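Chloromuconate cycloisomerase (Rhodococcus opacus, PDB 4M0X) belongs to the enolase superfamily, joining a mandelate racemase/muconate lactonizing enzyme-type N-terminal domain to a modified TIM barrel that carries a manganese(II) ion. Local coordinates at residues A[133-138]-A[322-327]; A[245-250]-A[267-272]. All coordinates share one frame; numbering follows the deposited sequence.

Overall arrangement
Both contacts belong to the modified TIM barrel and draw on its sheet. Both are buried, contact 2 wholly and contact 1 except at Pro-136; their centres are about 15 Å apart. Contact 1 joins the first barrel strand, 134-141, to the last, 323-324, and so closes the ring; contact 2 pairs the two strands of one beta-alpha-beta unit, 244-246 and 267-270. They differ in chemistry. Contact 1 is mostly apolar, with one direct backbone hydrogen bond and a water at the seam, whereas contact 2 has regular parallel pairing that ends in a salt bridge and a manganese ligand. They touch where Val-322 packs on Met-245 and Ala-267. Glu-325 of contact 1 reaches toward the manganese that Asp-247 of contact 2 binds.

Contact 1. Residues A[133-138]-A[322-327]; sequences KRIPIT and VGCELF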
loop_
_atom_site.group_PDB
_atom_site.type_symbol
_atom_site.label_atom_id
_atom_site.label_comp_id
_atom_site.label_asym_id
_atom_site.label_seq_id
_atom_site.Cartn_x
_atom_site.Cartn_y
_atom_site.Cartn_z
ATOM N N LYS A 133 13.461 41.697 -0.335
ATOM C CA LYS A 133 12.833 42.998 -0.659
ATOM C C LYS A 133 12.355 43.065 -2.108
ATOM O O LYS A 133 11.532 43.907 -2.470
ATOM C CB LYS A 133 13.777 44.173 -0.331
ATOM C CG LYS A 133 14.294 44.181 1.105
ATOM C CD LYS A 133 14.559 45.596 1.607
ATOM C CE LYS A 133 15.221 45.626 2.994
ATOM N NZ LYS A 133 16.536 44.935 3.011
ATOM N N ARG A 134 12.877 42.161 -2.929
ATOM C CA ARG A 134 12.575 42.141 -4.349
ATOM C C ARG A 134 12.245 40.721 -4.772
ATOM O O ARG A 134 12.779 39.784 -4.229
ATOM C CB ARG A 134 13.768 42.710 -5.154
ATOM C CG ARG A 134 13.759 44.233 -5.312
ATOM C CD ARG A 134 15.113 44.829 -5.667
ATOM N NE ARG A 134 16.002 44.827 -4.496
ATOM C CZ ARG A 134 16.180 45.853 -3.650
ATOM N NH1 ARG A 134 15.537 47.015 -3.835
ATOM N NH2 ARG A 134 17.010 45.711 -2.604
ATOM N N ILE A 135 11.351 40.556 -5.733
ATOM C CA ILE A 135 11.130 39.229 -6.319
ATOM C C ILE A 135 11.291 39.218 -7.849
ATOM O O ILE A 135 10.762 40.091 -8.521
ATOM C CB ILE A 135 9.745 38.671 -5.980
ATOM C CG1 ILE A 135 9.246 39.230 -4.645
ATOM C CG2 ILE A 135 9.821 37.149 -6.000
ATOM C CD1 ILE A 135 7.908 38.691 -4.202
ATOM N N PRO A 136 12.020 38.240 -8.410
ATOM C CA PRO A 136 12.045 38.260 -9.885
ATOM C C PRO A 136 10.683 37.801 -10.413
ATOM O O PRO A 136 10.064 36.886 -9.844
ATOM C CB PRO A 136 13.147 37.245 -10.249
ATOM C CG PRO A 136 13.870 36.944 -8.953
ATOM C CD PRO A 136 12.837 37.146 -7.856
ATOM N N ILE A 137 10.202 38.454 -11.460
ATOM C CA ILE A 137 8.884 38.165 -12.004
ATOM C C ILE A 137 8.928 37.152 -13.179
ATOM O O ILE A 137 9.840 37.190 -14.015
ATOM C CB ILE A 137 8.215 39.484 -12.372
ATOM C CG1 ILE A 137 8.055 40.315 -11.112
ATOM C CG2 ILE A 137 6.832 39.282 -12.956
ATOM C CD1 ILE A 137 7.154 39.683 -10.058
ATOM N N THR A 138 7.986 36.211 -13.195
ATOM C CA THR A 138 7.854 35.289 -14.316
ATOM C C THR A 138 6.809 35.871 -15.250
ATOM O O THR A 138 5.656 36.090 -14.839
ATOM C CB THR A 138 7.431 33.887 -13.866
ATOM O OG1 THR A 138 8.557 33.222 -13.293
ATOM C CG2 THR A 138 6.946 33.066 -15.017
ATOM N N VAL A 322 10.245 28.097 -7.344
ATOM C CA VAL A 322 9.644 28.042 -8.655
ATOM C C VAL A 322 9.529 29.461 -9.213
ATOM O O VAL A 322 9.320 29.655 -10.397
ATOM C CB VAL A 322 8.250 27.359 -8.592
ATOM C CG1 VAL A 322 7.556 27.384 -9.943
ATOM C CG2 VAL A 322 8.385 25.900 -8.162
ATOM N N GLY A 323 9.655 30.459 -8.357
ATOM C CA GLY A 323 9.532 31.825 -8.798
ATOM C C GLY A 323 8.253 32.515 -8.389
ATOM O O GLY A 323 7.516 32.028 -7.535
ATOM N N CYS A 324 8.011 33.671 -8.988
ATOM C CA CYS A 324 6.823 34.476 -8.744
ATOM C C CYS A 324 6.255 35.127 -10.054
ATOM O O CYS A 324 6.993 35.693 -10.881
ATOM C CB CYS A 324 7.140 35.505 -7.682
ATOM S SG CYS A 324 5.950 36.844 -7.580
ATOM N N GLU A 325 4.950 35.027 -10.244
ATOM C CA GLU A 325 4.334 35.543 -11.456
ATOM C C GLU A 325 3.477 36.793 -11.186
ATOM O O GLU A 325 2.407 36.941 -11.772
ATOM C CB GLU A 325 3.494 34.448 -12.160
ATOM C CG GLU A 325 2.435 33.792 -11.265
ATOM C CD GLU A 325 1.430 32.907 -12.015
ATOM O OE1 GLU A 325 1.551 32.698 -13.250
ATOM O OE2 GLU A 325 0.480 32.418 -11.363
ATOM N N LEU A 326 3.926 37.698 -10.318
ATOM C CA LEU A 326 3.079 38.843 -10.021
ATOM C C LEU A 326 3.254 39.980 -11.001
ATOM O O LEU A 326 3.524 41.096 -10.583
ATOM C CB LEU A 326 3.284 39.354 -8.615
ATOM C CG LEU A 326 2.443 38.698 -7.545
ATOM C CD1 LEU A 326 2.839 39.240 -6.180
ATOM C CD2 LEU A 326 0.971 38.957 -7.801
ATOM N N PHE A 327 3.063 39.698 -12.294
ATOM C CA PHE A 327 3.262 40.659 -13.390
ATOM C C PHE A 327 1.936 41.356 -13.690
ATOM O O PHE A 327 1.902 42.386 -14.351
ATOM C CB PHE A 327 3.684 39.912 -14.653
ATOM C CG PHE A 327 2.623 38.972 -15.141
ATOM C CD1 PHE A 327 1.584 39.427 -15.939
ATOM C CD2 PHE A 327 2.616 37.653 -14.742
ATOM C CE1 PHE A 327 0.564 38.580 -16.352
ATOM C CE2 PHE A 327 1.608 36.796 -15.150
ATOM C CZ PHE A 327 0.576 37.261 -15.952
HETATM O O HOH W 1 9.581 34.323 -10.866
#
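Ile-135 and Ile-137 meet Cys-324 from two directions. Ile-135 points at the opposing segment and lays its branch methyl CG2 3.6 Å from Cys-324 CB. The sulfur of Cys-324 stands anti to its own backbone N (chi1 164°), which carries SG beyond CB to within 4.0 Å of Ile-137 CD1. The two methyls of Ile-137 reach different residues. CD1 lies against the backbone and CB of Leu-326, while CG2 abuts Phe-327 CB at 3.6 Å, the two side chains crossing at about a right angle. Leu-326 is the centre of an inverse gamma turn, and its N-H gives a weak hydrogen bond back to Cys-324 SG. Beyond it, Phe-327 brings CD2 3.4 Å from the carbonyl oxygen of Thr-138, which meets the ring obliquely.

The backbones are joined directly by Thr-138 N donating to Cys-324 O, with an N-H...O angle of 152°. Beside this bond a water donates to Pro-136 O at 2.8 Å, accepts from Cys-324 N and bonds Thr-138 OG1, a hydroxyl that also has Ser-163 as a partner. Glu-325 touches Thr-138 only through its backbone and CB. Its chain then runs extended beyond CG to a salt bridge with Lys-165 and a hydrogen bond from Ala-299 N, leaving Glu-325 OE2 5.5 Å from the manganese ion.

Here the first and last strands of the barrel close the ring. With the touching parts running 72° apart, side-chain packing and a shared water supplement the direct backbone bond. The closure therefore combines an apolar filling of isoleucine, cysteine, leucine and phenylalanine with polar bridging among Pro-136, Thr-138 and Cys-324, while the carboxylate of Glu-325, itself near the metal, is held by Lys-165 and Ala-299.

Contact 2. Residues A[245-250]-A[267-272]; sequences MADESV and AFAIKI. With MN (manganese (II) ion), chain C.
Asp-247 and Lys-271 face each other just beyond two paired parallel strands, in which Ala-246 N donates to Ala-267 O and Ala-269 N to Ala-246 O. From its backbone, Asp-247 first sets CB 3.9 Å from the methyl CB of Ala-269. CG then continues anti to the backbone N (chi1 172°), carrying the carboxylate to the metal and the lysine. Asp-247 OD1 makes the weaker bond to Lys-271 NZ, at 3.1 Å. Asp-247 OD2 binds manganese at 2.2 Å. Asp-247 OD2 also accepts from Lys-271 NZ at 2.9 Å, with the nitrogen out of the carboxylate plane. Asp-196 and Glu-222 complete the protein ligands, and two further ligands are waters that donate to the carboxylate of Glu-248.

On the face that carries Ala-246 and Phe-268, the type I turn from Asp-247 to Val-250 brings Val-250 CG1 over the centre of the Phe-268 ring, 3.7 Å from its centroid, in a CH-pi contact next to helix 253-262.

Lys-271 NZ, which also bonds Ala-299 O, thus shares Asp-247 OD2 with the manganese, while OD1 adds a weaker bond; this would hold the carboxylate in a fixed rotation at the C-terminal ends of the barrel strands.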
loop_
_atom_site.group_PDB
_atom_site.type_symbol
_atom_site.label_atom_id
_atom_site.label_comp_id
_atom_site.label_asym_id
_atom_site.label_seq_id
_atom_site.Cartn_x
_atom_site.Cartn_y
_atom_site.Cartn_z
ATOM N N MET A 245 3.460 21.131 -10.975
ATOM C CA MET A 245 2.900 22.033 -9.988
ATOM C C MET A 245 1.370 21.998 -9.906
ATOM O O MET A 245 0.674 22.118 -10.906
ATOM C CB MET A 245 3.357 23.423 -10.325
ATOM C CG MET A 245 2.800 24.544 -9.480
ATOM S SD MET A 245 3.984 25.905 -9.539
ATOM C CE MET A 245 3.950 26.427 -11.251
ATOM N N ALA A 246 0.861 21.854 -8.694
ATOM C CA ALA A 246 -0.539 21.987 -8.426
ATOM C C ALA A 246 -0.902 23.460 -8.340
ATOM O O ALA A 246 -0.182 24.261 -7.720
ATOM C CB ALA A 246 -0.864 21.297 -7.125
ATOM N N ASP A 247 -2.016 23.817 -8.968
ATOM C CA ASP A 247 -2.581 25.141 -8.845
ATOM C C ASP A 247 -4.038 24.912 -8.437
ATOM O O ASP A 247 -4.327 24.850 -7.232
ATOM C CB ASP A 247 -2.443 25.945 -10.143
ATOM C CG ASP A 247 -3.204 27.283 -10.099
ATOM O OD1 ASP A 247 -3.692 27.660 -9.004
ATOM O OD2 ASP A 247 -3.337 27.946 -11.154
ATOM N N GLU A 248 -4.931 24.736 -9.422
ATOM C CA GLU A 248 -6.351 24.411 -9.176
ATOM C C GLU A 248 -6.552 23.279 -8.163
ATOM O O GLU A 248 -7.599 23.205 -7.523
ATOM C CB GLU A 248 -7.036 23.952 -10.471
ATOM C CG GLU A 248 -7.391 25.018 -11.498
ATOM C CD GLU A 248 -6.236 25.312 -12.430
ATOM O OE1 GLU A 248 -5.042 25.016 -12.078
ATOM O OE2 GLU A 248 -6.518 25.847 -13.528
ATOM N N SER A 249 -5.566 22.377 -8.058
ATOM C CA SER A 249 -5.634 21.229 -7.167
ATOM C C SER A 249 -5.340 21.585 -5.723
ATOM O O SER A 249 -5.742 20.828 -4.835
ATOM C CB SER A 249 -4.677 20.124 -7.620
ATOM O OG SER A 249 -5.182 19.398 -8.739
ATOM N N VAL A 250 -4.614 22.695 -5.490
ATOM C CA VAL A 250 -4.382 23.219 -4.131
ATOM C C VAL A 250 -5.122 24.488 -3.870
ATOM O O VAL A 250 -4.658 25.585 -4.191
ATOM C CB VAL A 250 -2.943 23.643 -3.815
ATOM C CG1 VAL A 250 -2.330 22.758 -2.734
ATOM C CG2 VAL A 250 -2.097 23.811 -5.059
ATOM N N ALA A 267 5.277 20.816 -6.649
ATOM C CA ALA A 267 5.129 22.154 -6.088
ATOM C C ALA A 267 3.694 22.652 -5.874
ATOM O O ALA A 267 2.725 22.072 -6.355
ATOM C CB ALA A 267 5.896 23.144 -6.915
ATOM N N PHE A 268 3.580 23.745 -5.126
ATOM C CA PHE A 268 2.327 24.468 -4.995
ATOM C C PHE A 268 2.432 25.807 -5.691
ATOM O O PHE A 268 3.469 26.465 -5.626
ATOM C CB PHE A 268 1.949 24.667 -3.520
ATOM C CG PHE A 268 1.635 23.382 -2.805
ATOM C CD1 PHE A 268 1.336 22.225 -3.516
ATOM C CD2 PHE A 268 1.612 23.332 -1.427
ATOM C CE1 PHE A 268 1.052 21.047 -2.862
ATOM C CE2 PHE A 268 1.284 22.176 -0.753
ATOM C CZ PHE A 268 1.012 21.022 -1.470
ATOM N N ALA A 269 1.370 26.201 -6.383
ATOM C CA ALA A 269 1.221 27.587 -6.784
ATOM C C ALA A 269 0.455 28.247 -5.644
ATOM O O ALA A 269 -0.678 27.880 -5.366
ATOM C CB ALA A 269 0.446 27.670 -8.080
ATOM N N ILE A 270 1.086 29.193 -4.957
ATOM C CA ILE A 270 0.436 29.860 -3.842
ATOM C C ILE A 270 -0.242 31.159 -4.301
ATOM O O ILE A 270 0.341 31.929 -5.069
ATOM C CB ILE A 270 1.446 30.134 -2.719
ATOM C CG1 ILE A 270 2.183 28.843 -2.336
ATOM C CG2 ILE A 270 0.756 30.793 -1.526
ATOM C CD1 ILE A 270 1.349 27.822 -1.587
ATOM N N LYS A 271 -1.477 31.391 -3.843
ATOM C CA LYS A 271 -2.306 32.517 -4.302
ATOM C C LYS A 271 -3.323 32.762 -3.230
ATOM O O LYS A 271 -3.934 31.806 -2.787
ATOM C CB LYS A 271 -3.104 32.153 -5.547
ATOM C CG LYS A 271 -2.377 32.085 -6.871
ATOM C CD LYS A 271 -3.390 32.186 -8.014
ATOM C CE LYS A 271 -3.791 30.831 -8.576
ATOM N NZ LYS A 271 -3.178 30.579 -9.911
ATOM N N ILE A 272 -3.535 34.022 -2.847
ATOM C CA ILE A 272 -4.476 34.345 -1.785
ATOM C C ILE A 272 -5.967 34.082 -2.100
ATOM O O ILE A 272 -6.611 33.319 -1.378
ATOM C CB ILE A 272 -4.247 35.756 -1.215
ATOM C CG1 ILE A 272 -2.928 35.787 -0.471
ATOM C CG2 ILE A 272 -5.349 36.137 -0.232
ATOM C CD1 ILE A 272 -2.619 37.118 0.162
HETATM MN MN MN C . -2.512 28.209 -13.206
HETATM O O HOH W 2 -4.921 28.383 -13.823
HETATM O O HOH W 3 -3.267 26.145 -13.534
#